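Local coordinates for protein BIS(5'-nucleosyl)-tetraphosphatase (Diadenosine tetraphosphatase), putative (Plasmodium falciparum, PDB 5CFJ) that probably hydrolyses diadenosine tetraphosphate asymmetrically, as a Nudix-family Ap4A hydrolase of the malaria parasite, at residues F30-L35 with K141-F146. Residues are numbered along the deposited sequence; the frame is centred on the assembly and turned at random.
Sequences FEFLFL and KEAEEF
Phe30 and Glu144 are the nearest residues between strand 30-35 and helix 141-146, their CA atoms 7.0 Å apart, while the segment axes approach to 9.9 Å and run at 131°. Within the strand, Phe30 and Phe32 alone touch the helix. The hydrophobic part is carried by Phe32, whose far ring edge, CE1, CZ and CE2, meets the helix: Phe32 CZ lies 3.7 Å from Glu144 CG, which sits at the ring edge close to its plane, and Phe32 CE2 is 4.0 Å from the methyl CB of Ala143, which approaches obliquely. Beyond CG the Glu144 chain is extended (chi2 -162°), carrying the carboxylate past this ring to the start of the strand, its plane turned 57° from that of the ring. There Glu144 OE2 accepts a weak hydrogen bond from Phe30 N, 3.4 Å away, and lies 3.3 Å from Phe30 O, two acceptors that do not bond; the stronger partner is at OE1, hydrogen-bonded to Ser124 OG. Leu12 and Cys14 of strand 6-16 and Leu140 on the helix add to the packing round Phe32. The arrangement is that of a C-terminal helix laid against the mixed sheet, one layer of the alpha/beta/alpha sandwich of the Nudix fold.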
loop_
_atom_site.group_PDB
_atom_site.type_symbol
_atom_site.label_atom_id
_atom_site.label_comp_id
_atom_site.label_asym_id
_atom_site.label_seq_id
_atom_site.Cartn_x
_atom_site.Cartn_y
_atom_site.Cartn_z
ATOM N N PHE A 30 -3.289 -6.988 12.080
ATOM C CA PHE A 30 -3.570 -6.812 10.665
ATOM C C PHE A 30 -2.334 -7.060 9.841
ATOM O O PHE A 30 -1.217 -6.977 10.338
ATOM C CB PHE A 30 -4.108 -5.410 10.405
ATOM C CG PHE A 30 -5.410 -5.151 11.073
ATOM C CD1 PHE A 30 -6.597 -5.420 10.423
ATOM C CD2 PHE A 30 -5.451 -4.693 12.376
ATOM C CE1 PHE A 30 -7.809 -5.204 11.062
ATOM C CE2 PHE A 30 -6.652 -4.479 13.016
ATOM C CZ PHE A 30 -7.830 -4.739 12.356
ATOM N N GLU A 31 -2.546 -7.379 8.575
ATOM C CA GLU A 31 -1.468 -7.481 7.610
ATOM C C GLU A 31 -1.756 -6.526 6.466
ATOM O O GLU A 31 -2.910 -6.208 6.203
ATOM C CB GLU A 31 -1.332 -8.910 7.072
ATOM C CG GLU A 31 -0.864 -9.915 8.095
ATOM C CD GLU A 31 -1.051 -11.358 7.649
ATOM O OE1 GLU A 31 -1.997 -11.657 6.880
ATOM O OE2 GLU A 31 -0.251 -12.212 8.083
ATOM N N PHE A 32 -0.705 -6.122 5.765
ATOM C CA PHE A 32 -0.783 -5.140 4.707
ATOM C C PHE A 32 -0.143 -5.707 3.455
ATOM O O PHE A 32 0.935 -6.309 3.526
ATOM C CB PHE A 32 -0.074 -3.851 5.122
ATOM C CG PHE A 32 -0.642 -3.224 6.360
ATOM C CD1 PHE A 32 -0.183 -3.591 7.620
ATOM C CD2 PHE A 32 -1.651 -2.277 6.264
ATOM C CE1 PHE A 32 -0.726 -3.025 8.760
ATOM C CE2 PHE A 32 -2.186 -1.697 7.394
ATOM C CZ PHE A 32 -1.723 -2.068 8.644
ATOM N N LEU A 33 -0.772 -5.490 2.306
ATOM C CA LEU A 33 -0.251 -6.050 1.065
ATOM C C LEU A 33 0.894 -5.211 0.524
ATOM O O LEU A 33 0.703 -4.060 0.140
ATOM C CB LEU A 33 -1.358 -6.170 0.017
ATOM C CG LEU A 33 -0.938 -6.730 -1.343
ATOM C CD1 LEU A 33 -0.380 -8.143 -1.191
ATOM C CD2 LEU A 33 -2.115 -6.721 -2.320
ATOM N N PHE A 34 2.081 -5.805 0.486
ATOM C CA PHE A 34 3.266 -5.145 -0.045
ATOM C C PHE A 34 3.758 -5.864 -1.291
ATOM O O PHE A 34 3.717 -7.090 -1.371
ATOM C CB PHE A 34 4.364 -5.051 1.023
ATOM C CG PHE A 34 4.255 -3.824 1.870
ATOM C CD1 PHE A 34 5.234 -2.852 1.811
ATOM C CD2 PHE A 34 3.150 -3.609 2.688
ATOM C CE1 PHE A 34 5.133 -1.699 2.554
ATOM C CE2 PHE A 34 3.049 -2.458 3.437
ATOM C CZ PHE A 34 4.040 -1.496 3.369
ATOM N N LEU A 35 4.205 -5.069 -2.256
ATOM C CA LEU A 35 4.604 -5.555 -3.567
ATOM C C LEU A 35 6.080 -5.253 -3.789
ATOM O O LEU A 35 6.536 -4.136 -3.504
ATOM C CB LEU A 35 3.766 -4.889 -4.656
ATOM C CG LEU A 35 2.257 -4.852 -4.430
ATOM C CD1 LEU A 35 1.588 -4.116 -5.582
ATOM C CD2 LEU A 35 1.678 -6.244 -4.304
ATOM N N LYS A 141 2.164 1.336 11.497
ATOM C CA LYS A 141 1.805 1.390 12.918
ATOM C C LYS A 141 0.606 2.306 13.185
ATOM O O LYS A 141 -0.305 1.974 13.961
ATOM C CB LYS A 141 2.997 1.842 13.756
ATOM C CG LYS A 141 4.086 0.801 13.878
ATOM C CD LYS A 141 5.145 1.247 14.867
ATOM C CE LYS A 141 4.533 1.549 16.225
ATOM N NZ LYS A 141 3.979 0.327 16.870
ATOM N N GLU A 142 0.593 3.461 12.538
ATOM C CA GLU A 142 -0.495 4.411 12.725
ATOM C C GLU A 142 -1.822 3.885 12.151
ATOM O O GLU A 142 -2.892 4.080 12.752
ATOM C CB GLU A 142 -0.096 5.763 12.129
ATOM C CG GLU A 142 1.132 6.334 12.861
ATOM C CD GLU A 142 1.677 7.638 12.293
ATOM O OE1 GLU A 142 1.077 8.198 11.355
ATOM O OE2 GLU A 142 2.724 8.109 12.795
ATOM N N ALA A 143 -1.752 3.168 11.031
ATOM C CA ALA A 143 -2.942 2.543 10.477
ATOM C C ALA A 143 -3.486 1.501 11.445
ATOM O O ALA A 143 -4.698 1.401 11.640
ATOM C CB ALA A 143 -2.645 1.918 9.118
ATOM N N GLU A 144 -2.598 0.729 12.061
ATOM C CA GLU A 144 -3.075 -0.254 13.034
ATOM C C GLU A 144 -3.723 0.421 14.240
ATOM O O GLU A 144 -4.725 -0.073 14.775
ATOM C CB GLU A 144 -1.940 -1.172 13.470
ATOM C CG GLU A 144 -1.554 -2.148 12.379
ATOM C CD GLU A 144 -0.770 -3.324 12.899
ATOM O OE1 GLU A 144 0.150 -3.118 13.712
ATOM O OE2 GLU A 144 -1.086 -4.463 12.502
ATOM N N GLU A 145 -3.168 1.558 14.649
ATOM C CA GLU A 145 -3.791 2.362 15.700
ATOM C C GLU A 145 -5.211 2.790 15.308
ATOM O O GLU A 145 -6.144 2.690 16.112
ATOM C CB GLU A 145 -2.921 3.582 15.997
ATOM C CG GLU A 145 -3.247 4.313 17.274
ATOM C CD GLU A 145 -2.037 5.042 17.821
ATOM O OE1 GLU A 145 -0.930 4.835 17.279
ATOM O OE2 GLU A 145 -2.186 5.813 18.793
ATOM N N PHE A 146 -5.379 3.259 14.073
ATOM C CA PHE A 146 -6.710 3.621 13.595
ATOM C C PHE A 146 -7.655 2.418 13.614
ATOM O O PHE A 146 -8.809 2.522 14.057
ATOM C CB PHE A 146 -6.640 4.217 12.189
ATOM C CG PHE A 146 -7.985 4.365 11.528
ATOM C CD1 PHE A 146 -8.771 5.486 11.752
ATOM C CD2 PHE A 146 -8.471 3.378 10.688
ATOM C CE1 PHE A 146 -10.012 5.617 11.152
ATOM C CE2 PHE A 146 -9.712 3.497 10.093
ATOM C CZ PHE A 146 -10.481 4.618 10.319
#